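Long-range contacts in adhesin (Streptococcus sanguinis SK1 = NCTC 7863, PDB 6VT2), which probably mediates bacterial attachment to host surfaces by binding sialylated glycans through two Siglec-like modules arranged in tandem: residues A[52-57]-A[95-99]; A[84-90]-A[124-128]; A[322-328]-A[389-393]. All blocks are in the same frame, centred on the assembly; numbering follows the deposited sequence.

Contact 1 (A[52-57]-A[95-99]). With SIA (N-acetyl-alpha-neuraminic acid), chain D; GAL (beta-D-galactopyranose), chain B.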
loop_
_atom_site.group_PDB
_atom_site.type_symbol
_atom_site.label_atom_id
_atom_site.label_comp_id
_atom_site.label_asym_id
_atom_site.label_seq_id
_atom_site.Cartn_x
_atom_site.Cartn_y
_atom_site.Cartn_z
ATOM N N LEU A 52 51.813 -13.809 -11.136
ATOM C CA LEU A 52 50.800 -13.205 -10.291
ATOM C C LEU A 52 49.864 -14.313 -9.820
ATOM O O LEU A 52 49.380 -15.035 -10.602
ATOM C CB LEU A 52 50.009 -12.169 -11.087
ATOM C CG LEU A 52 48.832 -11.560 -10.339
ATOM C CD1 LEU A 52 49.324 -10.763 -9.164
ATOM C CD2 LEU A 52 48.008 -10.660 -11.249
ATOM N N ASP A 53 49.672 -14.412 -8.528
ATOM C CA ASP A 53 48.684 -15.326 -8.001
ATOM C C ASP A 53 47.832 -14.507 -7.000
ATOM O O ASP A 53 48.298 -13.577 -6.511
ATOM C CB ASP A 53 49.250 -16.649 -7.510
ATOM C CG ASP A 53 49.673 -16.603 -6.086
ATOM O OD1 ASP A 53 50.692 -16.131 -5.795
ATOM O OD2 ASP A 53 48.817 -16.812 -5.191
ATOM N N PRO A 54 46.610 -14.854 -6.626
ATOM C CA PRO A 54 45.865 -15.956 -7.200
ATOM C C PRO A 54 45.454 -15.822 -8.659
ATOM O O PRO A 54 45.465 -14.805 -9.169
ATOM C CB PRO A 54 44.557 -15.971 -6.417
ATOM C CG PRO A 54 44.897 -15.272 -5.153
ATOM C CD PRO A 54 46.059 -14.390 -5.421
ATOM N N ASN A 55 45.076 -16.944 -9.230
ATOM C CA ASN A 55 44.688 -17.008 -10.648
ATOM C C ASN A 55 43.436 -16.183 -10.937
ATOM O O ASN A 55 43.295 -15.829 -12.036
ATOM C CB ASN A 55 44.537 -18.451 -11.082
ATOM C CG ASN A 55 43.405 -19.171 -10.409
ATOM O OD1 ASN A 55 42.919 -18.772 -9.378
ATOM N ND2 ASN A 55 43.101 -20.316 -10.973
ATOM N N TRP A 56 42.604 -15.867 -9.957
ATOM C CA TRP A 56 41.397 -15.088 -10.210
ATOM C C TRP A 56 41.626 -13.573 -10.193
ATOM O O TRP A 56 40.707 -12.917 -10.457
ATOM C CB TRP A 56 40.296 -15.559 -9.262
ATOM C CG TRP A 56 40.696 -15.634 -7.826
ATOM C CD1 TRP A 56 41.090 -16.738 -7.172
ATOM C CD2 TRP A 56 40.759 -14.554 -6.898
ATOM N NE1 TRP A 56 41.390 -16.417 -5.896
ATOM C CE2 TRP A 56 41.183 -15.102 -5.681
ATOM C CE3 TRP A 56 40.443 -13.211 -6.955
ATOM C CZ2 TRP A 56 41.323 -14.347 -4.541
ATOM C CZ3 TRP A 56 40.612 -12.457 -5.833
ATOM C CH2 TRP A 56 41.062 -13.016 -4.656
ATOM N N ILE A 57 42.816 -13.093 -9.848
ATOM C CA ILE A 57 43.108 -11.679 -10.005
ATOM C C ILE A 57 43.535 -11.500 -11.451
ATOM O O ILE A 57 44.522 -12.094 -11.892
ATOM C CB ILE A 57 44.209 -11.226 -9.058
ATOM C CG1 ILE A 57 43.792 -11.429 -7.617
ATOM C CG2 ILE A 57 44.510 -9.733 -9.349
ATOM C CD1 ILE A 57 44.954 -11.031 -6.623
ATOM N N ARG A 95 43.992 -11.657 2.376
ATOM C CA ARG A 95 44.366 -10.397 1.761
ATOM C C ARG A 95 45.562 -10.630 0.851
ATOM O O ARG A 95 46.247 -11.530 1.028
ATOM C CB ARG A 95 44.698 -9.356 2.826
ATOM C CG ARG A 95 45.871 -9.763 3.688
ATOM C CD ARG A 95 45.893 -8.976 4.976
ATOM N NE ARG A 95 46.221 -7.583 4.822
ATOM C CZ ARG A 95 45.364 -6.611 4.947
ATOM N NH1 ARG A 95 44.101 -6.891 5.111
ATOM N NH2 ARG A 95 45.759 -5.373 4.864
ATOM N N TYR A 96 45.738 -9.775 -0.138
ATOM C CA TYR A 96 46.820 -9.945 -1.108
ATOM C C TYR A 96 47.468 -8.593 -1.413
ATOM O O TYR A 96 46.791 -7.775 -1.846
ATOM C CB TYR A 96 46.226 -10.506 -2.396
ATOM C CG TYR A 96 45.623 -11.865 -2.257
ATOM C CD1 TYR A 96 46.411 -12.985 -2.206
ATOM C CD2 TYR A 96 44.283 -12.008 -2.036
ATOM C CE1 TYR A 96 45.853 -14.223 -2.043
ATOM C CE2 TYR A 96 43.718 -13.238 -1.836
ATOM C CZ TYR A 96 44.493 -14.355 -1.931
ATOM O OH TYR A 96 44.010 -15.596 -1.711
ATOM N N THR A 97 48.772 -8.503 -1.276
ATOM C CA THR A 97 49.495 -7.271 -1.586
ATOM C C THR A 97 50.149 -7.560 -2.924
ATOM O O THR A 97 50.931 -8.421 -2.978
ATOM C CB THR A 97 50.575 -6.952 -0.571
ATOM O OG1 THR A 97 49.904 -6.993 0.674
ATOM C CG2 THR A 97 51.208 -5.613 -0.844
ATOM N N LYS A 98 49.752 -6.845 -3.955
ATOM C CA LYS A 98 50.314 -7.090 -5.282
ATOM C C LYS A 98 50.823 -5.769 -5.861
ATOM O O LYS A 98 50.356 -4.760 -5.541
ATOM C CB LYS A 98 49.283 -7.741 -6.179
ATOM C CG LYS A 98 48.680 -9.019 -5.636
ATOM C CD LYS A 98 49.738 -10.094 -5.584
ATOM C CE LYS A 98 49.267 -11.143 -4.628
ATOM N NZ LYS A 98 50.081 -12.347 -4.646
ATOM N N TYR A 99 51.774 -5.911 -6.744
ATOM C CA TYR A 99 52.588 -4.774 -7.183
ATOM C C TYR A 99 52.275 -4.442 -8.631
ATOM O O TYR A 99 52.068 -5.334 -9.456
ATOM C CB TYR A 99 54.048 -5.120 -7.015
ATOM C CG TYR A 99 54.405 -5.207 -5.573
ATOM C CD1 TYR A 99 54.104 -6.303 -4.816
ATOM C CD2 TYR A 99 54.961 -4.118 -4.940
ATOM C CE1 TYR A 99 54.326 -6.303 -3.433
ATOM C CE2 TYR A 99 55.273 -4.117 -3.577
ATOM C CZ TYR A 99 54.886 -5.206 -2.824
ATOM O OH TYR A 99 55.143 -5.132 -1.499
HETATM C C1 SIA D . 50.157 -10.544 1.231
HETATM C C2 SIA D . 50.758 -11.794 2.008
HETATM C C3 SIA D . 50.026 -12.141 3.310
HETATM C C4 SIA D . 48.595 -12.642 3.104
HETATM C C5 SIA D . 48.569 -13.793 2.089
HETATM C C6 SIA D . 49.350 -13.389 0.811
HETATM C C7 SIA D . 49.552 -14.534 -0.216
HETATM C C8 SIA D . 50.543 -14.094 -1.324
HETATM C C9 SIA D . 50.472 -15.053 -2.508
HETATM C C10 SIA D . 46.671 -15.367 1.964
HETATM C C11 SIA D . 45.228 -15.557 1.499
HETATM N N5 SIA D . 47.200 -14.145 1.715
HETATM O O1A SIA D . 49.700 -9.607 1.923
HETATM O O1B SIA D . 50.264 -10.635 -0.024
HETATM O O4 SIA D . 48.018 -13.098 4.344
HETATM O O6 SIA D . 50.669 -12.970 1.145
HETATM O O7 SIA D . 49.950 -15.732 0.431
HETATM O O8 SIA D . 50.245 -12.750 -1.717
HETATM O O9 SIA D . 49.252 -14.803 -3.213
HETATM O O10 SIA D . 47.292 -16.271 2.518
HETATM C C1 GAL B . 55.438 -11.380 0.843
HETATM C C2 GAL B . 54.329 -11.911 1.776
HETATM C C3 GAL B . 53.003 -11.206 1.510
HETATM C C4 GAL B . 53.189 -9.683 1.547
HETATM C C5 GAL B . 54.286 -9.304 0.557
HETATM C C6 GAL B . 54.604 -7.799 0.510
HETATM O O2 GAL B . 54.093 -13.291 1.558
HETATM O O3 GAL B . 52.028 -11.565 2.485
HETATM O O4 GAL B . 53.544 -9.266 2.846
HETATM O O5 GAL B . 55.504 -9.964 0.906
HETATM O O6 GAL B . 55.525 -7.494 -0.528
#
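P54 fits against Y96 like a bump on a flat plate. This Siglec-like domain has a V-set-like fold, as in related streptococcal adhesins, and Y96 opens the YTKY sequence on strand 95-104, which probably corresponds to the family's sialic-acid-binding motif. P54 follows a cis peptide, and the proline ring lies over one face of Y96, with CD 3.7 Å from the ring centroid and CG close to CZ and CE1. W56 comes to the same face from beside P54 as an offset edge-to-face pair, planes at 83° and six-membered ring to Y96 ring centroids 5.6 Å apart. P54 CB in turn covers a face of the indole, so the two loop residues form one shaped surface for the tyrosine. I57 CD1 points loosely between Y96 CB and K98 CG, more than 4 Å from each, and L52 CD1 lies on K98 CD at 3.7 Å.

K98 bends at its second torsion (chi2 -67°), which brings the amine alongside the loop. There NZ gives a 2.9 Å hydrogen bond to D53 O, tilted from the carbonyl plane, and also meets N42 OD1 and the sialic acid hydroxyls O8 and O9. D53 holds the same O9 through OD2, while its OD1 is bonded to N42 ND2. O9 lies at the edge of Y96, so the glycerol tail is cupped between aspartate, lysine and tyrosine.

On the side of the Y96 plane away from P54, the acetyl methyl C11 nears the hydroxyl, which is hydrogen-bonded to H88. T97 takes the carboxylate with two donors: its N reaches O1B at 2.9 Å, nearly straight at 169°, and OG1 reaches O1A. Farther along, Y99 OH, which is also bonded to K115 N, donates to galactose O6 at 2.6 Å.

Contact 2 (A[84-90]-A[124-128]). With CA (calcium ion), chain I.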
loop_
_atom_site.group_PDB
_atom_site.type_symbol
_atom_site.label_atom_id
_atom_site.label_comp_id
_atom_site.label_asym_id
_atom_site.label_seq_id
_atom_site.Cartn_x
_atom_site.Cartn_y
_atom_site.Cartn_z
ATOM N N VAL A 84 35.972 -13.211 -6.705
ATOM C CA VAL A 84 36.519 -13.922 -5.540
ATOM C C VAL A 84 35.794 -15.237 -5.402
ATOM O O VAL A 84 34.573 -15.221 -5.367
ATOM C CB VAL A 84 36.357 -13.115 -4.265
ATOM C CG1 VAL A 84 36.952 -13.840 -3.065
ATOM C CG2 VAL A 84 37.012 -11.700 -4.500
ATOM N N PRO A 85 36.491 -16.352 -5.215
ATOM C CA PRO A 85 35.826 -17.642 -5.079
ATOM C C PRO A 85 34.877 -17.606 -3.895
ATOM O O PRO A 85 35.162 -17.026 -2.842
ATOM C CB PRO A 85 36.981 -18.619 -4.860
ATOM C CG PRO A 85 38.190 -17.906 -5.559
ATOM C CD PRO A 85 37.964 -16.472 -5.315
ATOM N N ILE A 86 33.786 -18.346 -4.061
ATOM C CA ILE A 86 32.739 -18.349 -3.087
ATOM C C ILE A 86 33.207 -18.961 -1.780
ATOM O O ILE A 86 32.612 -18.661 -0.744
ATOM C CB ILE A 86 31.518 -19.100 -3.627
ATOM C CG1 ILE A 86 30.267 -18.753 -2.786
ATOM C CG2 ILE A 86 31.789 -20.589 -3.655
ATOM C CD1 ILE A 86 29.850 -17.349 -2.854
ATOM N N ASN A 87 34.239 -19.806 -1.788
ATOM C CA ASN A 87 34.724 -20.425 -0.553
ATOM C C ASN A 87 36.070 -19.872 -0.081
ATOM O O ASN A 87 36.757 -20.510 0.735
ATOM C CB ASN A 87 34.848 -21.932 -0.725
ATOM C CG ASN A 87 35.857 -22.311 -1.769
ATOM O OD1 ASN A 87 36.051 -21.586 -2.735
ATOM N ND2 ASN A 87 36.478 -23.458 -1.598
ATOM N N HIS A 88 36.476 -18.721 -0.606
ATOM C CA HIS A 88 37.673 -18.077 -0.102
ATOM C C HIS A 88 37.516 -17.835 1.395
ATOM O O HIS A 88 36.434 -17.517 1.889
ATOM C CB HIS A 88 37.875 -16.755 -0.841
ATOM C CG HIS A 88 39.274 -16.266 -0.813
ATOM N ND1 HIS A 88 39.796 -15.666 0.305
ATOM C CD2 HIS A 88 40.283 -16.314 -1.719
ATOM C CE1 HIS A 88 41.075 -15.378 0.097
ATOM N NE2 HIS A 88 41.396 -15.751 -1.129
ATOM N N GLY A 89 38.618 -17.909 2.096
ATOM C CA GLY A 89 38.612 -17.480 3.475
ATOM C C GLY A 89 38.375 -15.983 3.635
ATOM O O GLY A 89 38.573 -15.197 2.724
ATOM N N VAL A 90 37.817 -15.594 4.791
ATOM C CA VAL A 90 37.591 -14.191 5.095
ATOM C C VAL A 90 38.248 -13.873 6.420
ATOM O O VAL A 90 37.878 -12.902 7.075
ATOM C CB VAL A 90 36.105 -13.830 5.124
ATOM C CG1 VAL A 90 35.631 -13.835 3.706
ATOM C CG2 VAL A 90 35.340 -14.842 5.982
ATOM N N ILE A 124 39.752 -9.636 1.258
ATOM C CA ILE A 124 38.568 -10.439 1.004
ATOM C C ILE A 124 37.674 -10.484 2.236
ATOM O O ILE A 124 38.118 -10.911 3.299
ATOM C CB ILE A 124 38.932 -11.854 0.560
ATOM C CG1 ILE A 124 39.988 -11.816 -0.579
ATOM C CG2 ILE A 124 37.706 -12.637 0.290
ATOM C CD1 ILE A 124 39.597 -10.946 -1.699
ATOM N N ARG A 125 36.435 -10.009 2.110
ATOM C CA ARG A 125 35.515 -9.884 3.230
ATOM C C ARG A 125 34.262 -10.681 2.943
ATOM O O ARG A 125 33.907 -10.943 1.779
ATOM C CB ARG A 125 35.184 -8.408 3.492
ATOM C CG ARG A 125 36.434 -7.620 3.788
ATOM C CD ARG A 125 37.278 -8.234 4.843
ATOM N NE ARG A 125 36.572 -8.269 6.116
ATOM C CZ ARG A 125 37.146 -8.668 7.238
ATOM N NH1 ARG A 125 38.401 -9.146 7.226
ATOM N NH2 ARG A 125 36.482 -8.594 8.370
ATOM N N PRO A 126 33.545 -11.058 3.979
ATOM C CA PRO A 126 32.291 -11.783 3.765
ATOM C C PRO A 126 31.196 -10.857 3.275
ATOM O O PRO A 126 31.185 -9.658 3.555
ATOM C CB PRO A 126 31.977 -12.367 5.147
ATOM C CG PRO A 126 32.468 -11.245 6.079
ATOM C CD PRO A 126 33.814 -10.762 5.387
ATOM N N GLN A 127 30.236 -11.446 2.563
ATOM C CA GLN A 127 29.148 -10.639 2.022
ATOM C C GLN A 127 28.354 -9.904 3.095
ATOM O O GLN A 127 27.869 -8.789 2.860
ATOM C CB GLN A 127 28.208 -11.501 1.194
ATOM C CG GLN A 127 28.908 -11.907 -0.100
ATOM C CD GLN A 127 28.026 -12.520 -1.130
ATOM O OE1 GLN A 127 26.832 -12.369 -1.066
ATOM N NE2 GLN A 127 28.619 -13.232 -2.095
ATOM N N THR A 128 28.263 -10.465 4.277
ATOM C CA THR A 128 27.494 -9.805 5.313
ATOM C C THR A 128 28.059 -8.456 5.693
ATOM O O THR A 128 27.308 -7.616 6.208
ATOM C CB THR A 128 27.351 -10.664 6.554
ATOM O OG1 THR A 128 26.332 -10.036 7.383
ATOM C CG2 THR A 128 28.622 -10.819 7.299
HETATM CA CA CA I . 25.563 -7.538 7.648
HETATM O O HOH W 1 27.083 -7.649 9.425
HETATM O O HOH W 2 24.368 -6.001 9.141
HETATM O O HOH W 3 26.697 -5.482 7.715
#
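G89 O receives the N-H of H88 ND1 at 2.8 Å and 173°, and I124 lies against both partners. The bond stays within the loop that joins strands 76-83 and 95-104 of this Siglec-like domain, and I124 belongs to strand 119-125, so the contact folds that loop over the end of the strand. The acceptor is in the H88 ring plane and the donor falls on a carbonyl lone pair. With NE2 hydrogen-bonded to Y96, both ring nitrogens are engaged, which fixes how the imidazole is turned.

One face of that fixed ring receives I124: CG1 stands over it, off-centre toward the rim, 4.1 Å from the centroid. The other branch, CG2, is anti to the backbone N and drops between G89 O and V84, meeting V84 CG1 tip to tip at 3.6 Å. CD1 folds round to touch V84 CG2. A single isoleucine thus plugs the hollow lined by V84, H88 and G89, and A16 of the neighbouring strand packs on both V84 and I124.

V90 packs on both backbone and side chains. Its CG1 presses on the peptide link between R125 and P126, 3.5 Å from P126 N, and more loosely meets I124 CG2, while CB rests 3.8 Å from P126 CD. V90 O sits over a face of the R125 guanidinium, whose NH2 makes a salt bridge to E129.

Beyond P126 the contact thins: I86 CD1 lies loosely by Q127 NE2, which is hydrogen-bonded to R18 O. T128 then reaches a calcium ion shared with Y131 and D190 and hydrated by three waters: T128 O binds it at 2.3 Å and T128 OG1 at 2.6 Å.

Contact 3 (A[322-328]-A[389-393]); sequences NQTDKYT and SRSRD. With CA (calcium ion), chain G.
T324 and D393 meet on a calcium ion. T324 gives it both its carbonyl O (2.4 Å) and OG1 (2.6 Å), D393 clasps it with both carboxylate oxygens, and Y327 O and three waters bring the ligands to eight. The short T324 OG1 to D393 distances therefore reflect a shared metal, not a hydrogen bond.

The second shell sets these ligands in place. T324 OG1, anti to the backbone N (chi1 -174°), also donates to R392 O at 2.7 Å, approaching from well above the carbonyl plane. S391 OG accepts T324 N at 3.1 Å and is bonded to D384 OD1, while the other oxygen of D384 takes Q323 N; one aspartate thus steadies both sides. D393 OD2 has a further hydrogen bond from outside, to Y382 OH.

Farther out, S389 OG donates to N322 OD1 at 2.7 Å, in the carbonyl plane and on a lone pair. Water 4 bridges the same two side chains, accepting from N322 ND2 and donating to S389 OG, and A291 N also bonds to that hydroxyl. After N322 the chain takes a short helical turn, with D325 N bonded to N322 O.

With ligands from the loop after strand 314-321 and from strand 392-395, this is a calcium site at the junction of a Siglec-like and a Rib-like domain, consistent with a role in holding the two together.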
loop_
_atom_site.group_PDB
_atom_site.type_symbol
_atom_site.label_atom_id
_atom_site.label_comp_id
_atom_site.label_asym_id
_atom_site.label_seq_id
_atom_site.Cartn_x
_atom_site.Cartn_y
_atom_site.Cartn_z
ATOM N N ASN A 322 -39.223 7.855 6.284
ATOM C CA ASN A 322 -40.194 8.093 5.239
ATOM C C ASN A 322 -39.551 8.928 4.165
ATOM O O ASN A 322 -38.737 9.813 4.451
ATOM C CB ASN A 322 -41.392 8.843 5.783
ATOM C CG ASN A 322 -42.163 8.068 6.769
ATOM O OD1 ASN A 322 -42.510 6.908 6.548
ATOM N ND2 ASN A 322 -42.443 8.675 7.881
ATOM N N GLN A 323 -40.010 8.745 2.945
ATOM C CA GLN A 323 -39.490 9.565 1.854
ATOM C C GLN A 323 -39.698 11.048 2.059
ATOM O O GLN A 323 -38.866 11.848 1.594
ATOM C CB GLN A 323 -40.110 9.129 0.528
ATOM C CG GLN A 323 -39.487 7.834 0.073
ATOM C CD GLN A 323 -39.997 7.377 -1.250
ATOM O OE1 GLN A 323 -40.396 8.221 -2.117
ATOM N NE2 GLN A 323 -40.058 6.065 -1.440
ATOM N N THR A 324 -40.768 11.426 2.712
ATOM C CA THR A 324 -40.966 12.839 2.919
ATOM C C THR A 324 -39.825 13.433 3.709
ATOM O O THR A 324 -39.596 14.633 3.610
ATOM C CB THR A 324 -42.322 13.110 3.560
ATOM O OG1 THR A 324 -42.462 14.537 3.596
ATOM C CG2 THR A 324 -42.427 12.569 4.954
ATOM N N ASP A 325 -39.067 12.623 4.452
ATOM C CA ASP A 325 -37.960 13.162 5.198
ATOM C C ASP A 325 -36.817 13.606 4.295
ATOM O O ASP A 325 -35.981 14.408 4.729
ATOM C CB ASP A 325 -37.464 12.121 6.196
ATOM C CG ASP A 325 -38.392 11.848 7.297
ATOM O OD1 ASP A 325 -39.468 12.451 7.361
ATOM O OD2 ASP A 325 -38.056 10.941 8.114
ATOM N N LYS A 326 -36.739 13.127 3.057
ATOM C CA LYS A 326 -35.690 13.614 2.182
ATOM C C LYS A 326 -36.140 14.487 1.041
ATOM O O LYS A 326 -35.285 14.982 0.325
ATOM C CB LYS A 326 -34.888 12.457 1.603
ATOM C CG LYS A 326 -35.685 11.569 0.786
ATOM C CD LYS A 326 -34.738 10.503 0.041
ATOM C CE LYS A 326 -34.008 11.024 -1.098
ATOM N NZ LYS A 326 -33.356 9.960 -1.915
ATOM N N TYR A 327 -37.425 14.629 0.805
ATOM C CA TYR A 327 -37.943 15.435 -0.287
ATOM C C TYR A 327 -38.654 16.656 0.248
ATOM O O TYR A 327 -39.445 16.557 1.179
ATOM C CB TYR A 327 -38.980 14.618 -1.120
ATOM C CG TYR A 327 -38.282 13.507 -1.847
ATOM C CD1 TYR A 327 -37.295 13.786 -2.791
ATOM C CD2 TYR A 327 -38.580 12.188 -1.596
ATOM C CE1 TYR A 327 -36.617 12.780 -3.430
ATOM C CE2 TYR A 327 -37.894 11.189 -2.200
ATOM C CZ TYR A 327 -36.926 11.474 -3.138
ATOM O OH TYR A 327 -36.212 10.466 -3.782
ATOM N N THR A 328 -38.437 17.792 -0.408
ATOM C CA THR A 328 -39.171 19.022 -0.140
ATOM C C THR A 328 -39.737 19.497 -1.466
ATOM O O THR A 328 -38.947 19.773 -2.388
ATOM C CB THR A 328 -38.231 20.063 0.434
ATOM O OG1 THR A 328 -37.746 19.570 1.681
ATOM C CG2 THR A 328 -38.960 21.352 0.679
ATOM N N SER A 389 -47.600 4.591 8.240
ATOM C CA SER A 389 -46.374 5.399 8.122
ATOM C C SER A 389 -46.605 6.360 6.958
ATOM O O SER A 389 -46.248 6.158 5.783
ATOM C CB SER A 389 -45.155 4.505 7.909
ATOM O OG SER A 389 -43.973 5.236 8.150
ATOM N N ARG A 390 -47.335 7.424 7.246
ATOM C CA ARG A 390 -47.716 8.355 6.203
ATOM C C ARG A 390 -46.490 9.114 5.742
ATOM O O ARG A 390 -45.606 9.442 6.535
ATOM C CB ARG A 390 -48.778 9.317 6.731
ATOM C CG ARG A 390 -50.149 8.667 6.803
ATOM C CD ARG A 390 -51.026 9.482 7.786
ATOM N NE ARG A 390 -51.270 10.847 7.335
ATOM C CZ ARG A 390 -52.246 11.187 6.500
ATOM N NH1 ARG A 390 -52.396 12.447 6.161
ATOM N NH2 ARG A 390 -53.020 10.255 5.959
ATOM N N SER A 391 -46.397 9.345 4.450
ATOM C CA SER A 391 -45.241 9.969 3.851
ATOM C C SER A 391 -45.752 11.002 2.870
ATOM O O SER A 391 -46.038 10.683 1.707
ATOM C CB SER A 391 -44.380 8.922 3.170
ATOM O OG SER A 391 -43.185 9.498 2.719
ATOM N N ARG A 392 -45.806 12.242 3.347
ATOM C CA ARG A 392 -46.556 13.274 2.642
ATOM C C ARG A 392 -45.919 14.621 2.905
ATOM O O ARG A 392 -45.143 14.793 3.858
ATOM C CB ARG A 392 -48.020 13.295 3.095
ATOM C CG ARG A 392 -48.741 12.030 2.804
ATOM C CD ARG A 392 -50.236 12.124 3.223
ATOM N NE ARG A 392 -50.785 10.832 2.975
ATOM C CZ ARG A 392 -52.010 10.577 2.569
ATOM N NH1 ARG A 392 -52.877 11.588 2.407
ATOM N NH2 ARG A 392 -52.355 9.348 2.311
ATOM N N ASP A 393 -46.271 15.588 2.046
ATOM C CA ASP A 393 -45.949 16.983 2.260
ATOM C C ASP A 393 -47.206 17.737 1.889
ATOM O O ASP A 393 -48.085 17.199 1.215
ATOM C CB ASP A 393 -44.759 17.452 1.445
ATOM C CG ASP A 393 -43.417 17.092 2.072
ATOM O OD1 ASP A 393 -43.276 17.294 3.281
ATOM O OD2 ASP A 393 -42.495 16.689 1.366
HETATM CA CA CA G . -40.858 16.596 3.154
HETATM O O HOH W 4 -43.903 7.673 10.320
HETATM O O HOH W 5 -38.698 17.618 3.867
HETATM O O HOH W 6 -41.135 16.758 5.547
HETATM O O HOH W 7 -40.817 18.939 3.007
#

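Contacts 1 and 2 form one continuous unit in the first Siglec-like domain, their centres 15 Å apart and their segments alternating along the chain. Strands 95-104 and 119-125 are neighbours in one sheet; W56 packs on P85, H88 and I124, and Y96 OH lies 2.7 Å from H88 NE2, a probable hydrogen bond. The glycan-binding wall of contact 1 is thereby backed by contact 2, whose H88 side chain is about 4 Å from the sialic acid. Contact 3 lies beyond the chain's centre, about 81 Å from contact 2 between centres, its S389 side chain about 11 Å from a bound sialic acid. Its calcium ligands T324, Y327 and D393 correspond to T128, Y131 and D190.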